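Local structure of uncharacterized ACR, COG1565 superfamily (Burkholderia thailandensis, 4F3N) at residues P119-T124 with R365-A370; R127-A132 with T157-L162. The protein is of unknown function but belongs to a putative S-adenosylmethionine-dependent methyltransferase family, whose members are generally assigned symmetric protein-arginine dimethylation. All coordinates share one frame; numbering follows the deposited sequence.

Contact 1 of 2, residues P119-T124 with R365-A370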
loop_
_atom_site.group_PDB
_atom_site.type_symbol
_atom_site.label_atom_id
_atom_site.label_comp_id
_atom_site.label_asym_id
_atom_site.label_seq_id
_atom_site.Cartn_x
_atom_site.Cartn_y
_atom_site.Cartn_z
ATOM N N PRO A 119 -13.045 5.725 10.054
ATOM C CA PRO A 119 -14.513 6.005 9.932
ATOM C C PRO A 119 -14.991 6.968 8.832
ATOM O O PRO A 119 -15.825 6.593 8.042
ATOM C CB PRO A 119 -14.893 6.580 11.312
ATOM C CG PRO A 119 -13.943 5.894 12.243
ATOM C CD PRO A 119 -12.628 5.752 11.470
ATOM N N LEU A 120 -14.496 8.189 8.792
ATOM C CA LEU A 120 -14.968 9.134 7.798
ATOM C C LEU A 120 -14.489 8.670 6.407
ATOM O O LEU A 120 -15.198 8.793 5.403
ATOM C CB LEU A 120 -14.420 10.503 8.134
ATOM C CG LEU A 120 -14.869 11.554 7.179
ATOM C CD1 LEU A 120 -16.322 11.916 7.452
ATOM C CD2 LEU A 120 -13.950 12.753 7.334
ATOM N N PHE A 121 -13.268 8.148 6.368
ATOM C CA PHE A 121 -12.700 7.599 5.151
ATOM C C PHE A 121 -13.551 6.470 4.602
ATOM O O PHE A 121 -13.963 6.503 3.427
ATOM C CB PHE A 121 -11.242 7.173 5.359
ATOM C CG PHE A 121 -10.621 6.595 4.134
ATOM C CD1 PHE A 121 -10.017 7.414 3.187
ATOM C CD2 PHE A 121 -10.603 5.221 3.937
ATOM C CE1 PHE A 121 -9.432 6.883 2.046
ATOM C CE2 PHE A 121 -10.028 4.656 2.792
ATOM C CZ PHE A 121 -9.427 5.487 1.844
ATOM N N ALA A 122 -13.882 5.500 5.458
ATOM C CA ALA A 122 -14.685 4.363 5.018
ATOM C C ALA A 122 -16.104 4.789 4.596
ATOM O O ALA A 122 -16.668 4.261 3.630
ATOM C CB ALA A 122 -14.762 3.321 6.135
ATOM N N GLN A 123 -16.710 5.713 5.341
ATOM C CA GLN A 123 -18.024 6.212 4.978
ATOM C C GLN A 123 -18.048 6.789 3.561
ATOM O O GLN A 123 -18.994 6.616 2.829
ATOM C CB GLN A 123 -18.492 7.280 5.951
ATOM C CG GLN A 123 -18.874 6.763 7.317
ATOM C CD GLN A 123 -19.442 7.915 8.126
ATOM O OE1 GLN A 123 -18.719 8.832 8.518
ATOM N NE2 GLN A 123 -20.758 7.941 8.252
ATOM N N THR A 124 -16.994 7.513 3.215
ATOM C CA THR A 124 -16.896 8.113 1.912
ATOM C C THR A 124 -16.577 7.089 0.858
ATOM O O THR A 124 -17.195 7.102 -0.199
ATOM C CB THR A 124 -15.842 9.237 1.916
ATOM O OG1 THR A 124 -16.191 10.168 2.953
ATOM C CG2 THR A 124 -15.802 9.965 0.524
ATOM N N ARG A 365 -9.246 14.645 -4.549
ATOM C CA ARG A 365 -10.225 14.770 -5.608
ATOM C C ARG A 365 -11.198 13.599 -5.528
ATOM O O ARG A 365 -12.392 13.779 -5.685
ATOM C CB ARG A 365 -9.499 14.775 -6.937
ATOM C CG ARG A 365 -10.361 14.961 -8.150
ATOM C CD ARG A 365 -10.880 16.371 -8.226
ATOM N NE ARG A 365 -12.110 16.519 -7.506
ATOM C CZ ARG A 365 -12.835 17.631 -7.508
ATOM N NH1 ARG A 365 -13.957 17.668 -6.806
ATOM N NH2 ARG A 365 -12.419 18.713 -8.188
ATOM N N PHE A 366 -10.700 12.398 -5.236
ATOM C CA PHE A 366 -11.547 11.202 -5.149
ATOM C C PHE A 366 -12.578 11.365 -4.008
ATOM O O PHE A 366 -13.780 11.148 -4.200
ATOM C CB PHE A 366 -10.651 9.979 -4.923
ATOM C CG PHE A 366 -11.387 8.665 -4.787
ATOM C CD1 PHE A 366 -11.658 7.873 -5.912
ATOM C CD2 PHE A 366 -11.750 8.198 -3.544
ATOM C CE1 PHE A 366 -12.269 6.621 -5.776
ATOM C CE2 PHE A 366 -12.359 6.965 -3.421
ATOM C CZ PHE A 366 -12.614 6.174 -4.535
ATOM N N LEU A 367 -12.082 11.784 -2.839
ATOM C CA LEU A 367 -12.922 11.932 -1.636
ATOM C C LEU A 367 -13.906 13.091 -1.808
ATOM O O LEU A 367 -15.077 12.973 -1.424
ATOM C CB LEU A 367 -12.087 12.093 -0.374
ATOM C CG LEU A 367 -11.290 10.871 0.077
ATOM C CD1 LEU A 367 -10.480 11.129 1.353
ATOM C CD2 LEU A 367 -12.218 9.655 0.306
ATOM N N LEU A 368 -13.450 14.193 -2.363
ATOM C CA LEU A 368 -14.370 15.282 -2.683
ATOM C C LEU A 368 -15.502 14.827 -3.646
ATOM O O LEU A 368 -16.685 15.096 -3.410
ATOM C CB LEU A 368 -13.617 16.449 -3.302
ATOM C CG LEU A 368 -12.825 17.265 -2.299
ATOM C CD1 LEU A 368 -11.855 18.168 -3.090
ATOM C CD2 LEU A 368 -13.769 18.059 -1.393
ATOM N N ASN A 369 -15.108 14.186 -4.739
ATOM C CA ASN A 369 -16.064 13.667 -5.717
ATOM C C ASN A 369 -17.070 12.694 -5.129
ATOM O O ASN A 369 -18.277 12.712 -5.489
ATOM C CB ASN A 369 -15.314 13.028 -6.865
ATOM C CG ASN A 369 -14.640 14.024 -7.799
ATOM O OD1 ASN A 369 -14.895 15.253 -7.751
ATOM N ND2 ASN A 369 -13.775 13.508 -8.694
ATOM N N ALA A 370 -16.597 11.902 -4.181
ATOM C CA ALA A 370 -17.366 10.876 -3.518
ATOM C C ALA A 370 -18.244 11.439 -2.399
ATOM O O ALA A 370 -19.074 10.711 -1.821
ATOM C CB ALA A 370 -16.408 9.798 -2.983
#
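Thr124 and Leu367 show how a polar residue can serve as an apolar one in a buried helix interface. The methyl CG2 of Thr124 lies 3.6 Å from Leu367 CD2 and equally from Ala370 CB, touching a branched side chain and a bare methyl one helical turn further on. The other branch of Leu367 serves the ring: CD1 comes obliquely within 4.2 Å of Phe121 CD1, the two side chains crossing at about a right angle. The contact joins helix 118-136, which leads into the first strand (140-144) of a Rossmann-like methyltransferase sheet, to helix 363-369, which follows the edge strand 356-362. The hydroxyl of Thr124 probably fixes the rotation that turns CG2 across the contact. With OG1 beside the backbone N (chi1 -55°), it donates to Leu120 O at 3.0 Å, at a C=O...OG1 angle of 155°. Thr124 N reaches the same Leu120 O from the opposite face of the carbonyl plane, so one oxygen takes two bonds and the buried hydroxyl is satisfied inside its own helix. Further out, Phe121 leans on Leu151, and its side chain lies about 4 Å from that of Asn214, which binds S-adenosyl-L-homocysteine (absent from this chain) in a structure of this protein.

Contact 2 of 2, residues R127-A132 with T157-L162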
loop_
_atom_site.group_PDB
_atom_site.type_symbol
_atom_site.label_atom_id
_atom_site.label_comp_id
_atom_site.label_asym_id
_atom_site.label_seq_id
_atom_site.Cartn_x
_atom_site.Cartn_y
_atom_site.Cartn_z
ATOM N N ARG A 127 -19.294 4.936 -0.930
ATOM C CA ARG A 127 -20.081 5.397 -2.080
ATOM C C ARG A 127 -19.615 4.896 -3.449
ATOM O O ARG A 127 -20.388 4.227 -4.150
ATOM C CB ARG A 127 -20.271 6.899 -2.011
ATOM C CG ARG A 127 -21.125 7.208 -0.785
ATOM C CD ARG A 127 -21.254 8.665 -0.431
ATOM N NE ARG A 127 -21.952 8.778 0.864
ATOM C CZ ARG A 127 -22.446 9.907 1.353
ATOM N NH1 ARG A 127 -22.321 11.051 0.676
ATOM N NH2 ARG A 127 -23.071 9.887 2.534
ATOM N N PRO A 128 -18.352 5.174 -3.824
ATOM C CA PRO A 128 -17.866 4.511 -5.053
ATOM C C PRO A 128 -17.795 2.993 -4.985
ATOM O O PRO A 128 -17.958 2.339 -6.020
ATOM C CB PRO A 128 -16.467 5.140 -5.280
ATOM C CG PRO A 128 -16.087 5.745 -3.948
ATOM C CD PRO A 128 -17.350 6.077 -3.223
ATOM N N VAL A 129 -17.567 2.396 -3.823
ATOM C CA VAL A 129 -17.628 0.945 -3.724
ATOM C C VAL A 129 -19.034 0.457 -4.091
ATOM O O VAL A 129 -19.197 -0.433 -4.907
ATOM C CB VAL A 129 -17.175 0.448 -2.349
ATOM C CG1 VAL A 129 -17.440 -1.054 -2.136
ATOM C CG2 VAL A 129 -15.665 0.725 -2.232
ATOM N N ALA A 130 -20.048 1.078 -3.524
ATOM C CA ALA A 130 -21.438 0.691 -3.846
ATOM C C ALA A 130 -21.748 0.922 -5.335
ATOM O O ALA A 130 -22.384 0.089 -6.002
ATOM C CB ALA A 130 -22.405 1.443 -2.932
ATOM N N GLN A 131 -21.299 2.046 -5.873
ATOM C CA GLN A 131 -21.504 2.322 -7.273
ATOM C C GLN A 131 -20.841 1.274 -8.164
ATOM O O GLN A 131 -21.417 0.884 -9.178
ATOM C CB GLN A 131 -21.044 3.737 -7.644
ATOM C CG GLN A 131 -21.557 4.158 -9.000
ATOM C CD GLN A 131 -21.307 5.638 -9.325
ATOM O OE1 GLN A 131 -20.273 6.190 -8.988
ATOM N NE2 GLN A 131 -22.277 6.284 -9.985
ATOM N N ALA A 132 -19.649 0.807 -7.811
ATOM C CA ALA A 132 -18.963 -0.215 -8.600
ATOM C C ALA A 132 -19.671 -1.562 -8.486
ATOM O O ALA A 132 -19.793 -2.275 -9.492
ATOM C CB ALA A 132 -17.497 -0.325 -8.176
ATOM N N THR A 157 -19.992 -1.467 7.739
ATOM C CA THR A 157 -21.035 -0.700 8.390
ATOM C C THR A 157 -21.645 0.367 7.466
ATOM O O THR A 157 -22.897 0.527 7.326
ATOM C CB THR A 157 -20.482 -0.055 9.686
ATOM O OG1 THR A 157 -20.130 -1.108 10.588
ATOM C CG2 THR A 157 -21.548 0.769 10.390
ATOM N N ALA A 158 -20.777 1.046 6.750
ATOM C CA ALA A 158 -21.238 2.131 5.894
ATOM C C ALA A 158 -22.020 1.587 4.708
ATOM O O ALA A 158 -23.051 2.185 4.323
ATOM C CB ALA A 158 -20.080 3.012 5.435
ATOM N N LEU A 159 -21.532 0.519 4.083
ATOM C CA LEU A 159 -22.276 -0.074 2.989
ATOM C C LEU A 159 -23.682 -0.533 3.431
ATOM O O LEU A 159 -24.683 -0.275 2.753
ATOM C CB LEU A 159 -21.533 -1.232 2.346
ATOM C CG LEU A 159 -20.347 -0.872 1.447
ATOM C CD1 LEU A 159 -19.450 -2.130 1.257
ATOM C CD2 LEU A 159 -20.786 -0.230 0.123
ATOM N N ALA A 160 -23.726 -1.227 4.552
ATOM C CA ALA A 160 -25.025 -1.699 5.099
ATOM C C ALA A 160 -25.950 -0.536 5.372
ATOM O O ALA A 160 -27.161 -0.602 5.079
ATOM C CB ALA A 160 -24.796 -2.504 6.356
ATOM N N ALA A 161 -25.409 0.540 5.933
ATOM C CA ALA A 161 -26.222 1.748 6.232
ATOM C C ALA A 161 -26.831 2.383 4.980
ATOM O O ALA A 161 -27.887 3.005 5.060
ATOM C CB ALA A 161 -25.397 2.784 7.035
ATOM N N LEU A 162 -26.124 2.268 3.857
ATOM C CA LEU A 162 -26.534 2.726 2.528
ATOM C C LEU A 162 -27.404 1.712 1.755
ATOM O O LEU A 162 -27.807 1.987 0.627
ATOM C CB LEU A 162 -25.298 3.063 1.657
ATOM C CG LEU A 162 -24.552 4.284 2.139
ATOM C CD1 LEU A 162 -23.208 4.417 1.415
ATOM C CD2 LEU A 162 -25.391 5.566 2.034
#
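The backbone N of Leu162, whose side chain meets Arg127 across the contact, closes the last turn of its helix with two bonds: one to Ala158 O at 3.1 Å, and a weak one to Leu159 O. Across the helices, by contrast, no hydrogen bond forms, and the contact is made by apolar side-chain groups. Leu159 is the main link. Its CD2 rests 3.8 Å from Ala130 CB, where the small alanine lets the backbone come close enough for Leu159 CD2 to lie 3.9 Å from Ala130 N. The companion methyl, Leu159 CD1, meets Val129 CG1 at 4.1 Å, and these two side chains cross at about a right angle. Val129 presents this branch because CG1 stands opposite the backbone N (chi1 171°). Toward the surface, Leu162 CD1 lies 4.1 Å from Arg127 CG, again crosswise, so the arginine contributes the aliphatic root of its extended chain, while its guanidinium forms a long, weak ion pair with Glu378. Ala126 continues the apolar strip, touching both Leu159 and Leu162. Helix 118-136 runs into strand 140-144, and helix 150-161 leaves it through a glycine-rich turn, consistent with a cofactor-binding loop. The helices before and after the first strand, packed side by side, are a feature of the Rossmann-like fold of class I methyltransferases.

Both contacts use successive parts of helix 118-136, with centres 11 Å apart, and contact 2 is nested within the chain loop closed by contact 1. They illustrate one helix serving two neighbours. Contact 1 is wholly buried, brings in a partner from late in the chain, and sets an aromatic ring and a threonine methyl against leucine and alanine; neither contact has a hydrogen bond across it. Contact 2 joins elements close in sequence and grades from a buried aliphatic centre to a more exposed margin at Leu162 and Arg127. They also meet: Pro128 CG packs 3.5 Å from Phe366 CZ, and Ala158 CB lies 3.8 Å from Gln123 CA, so helix 118-136 is the element common to both.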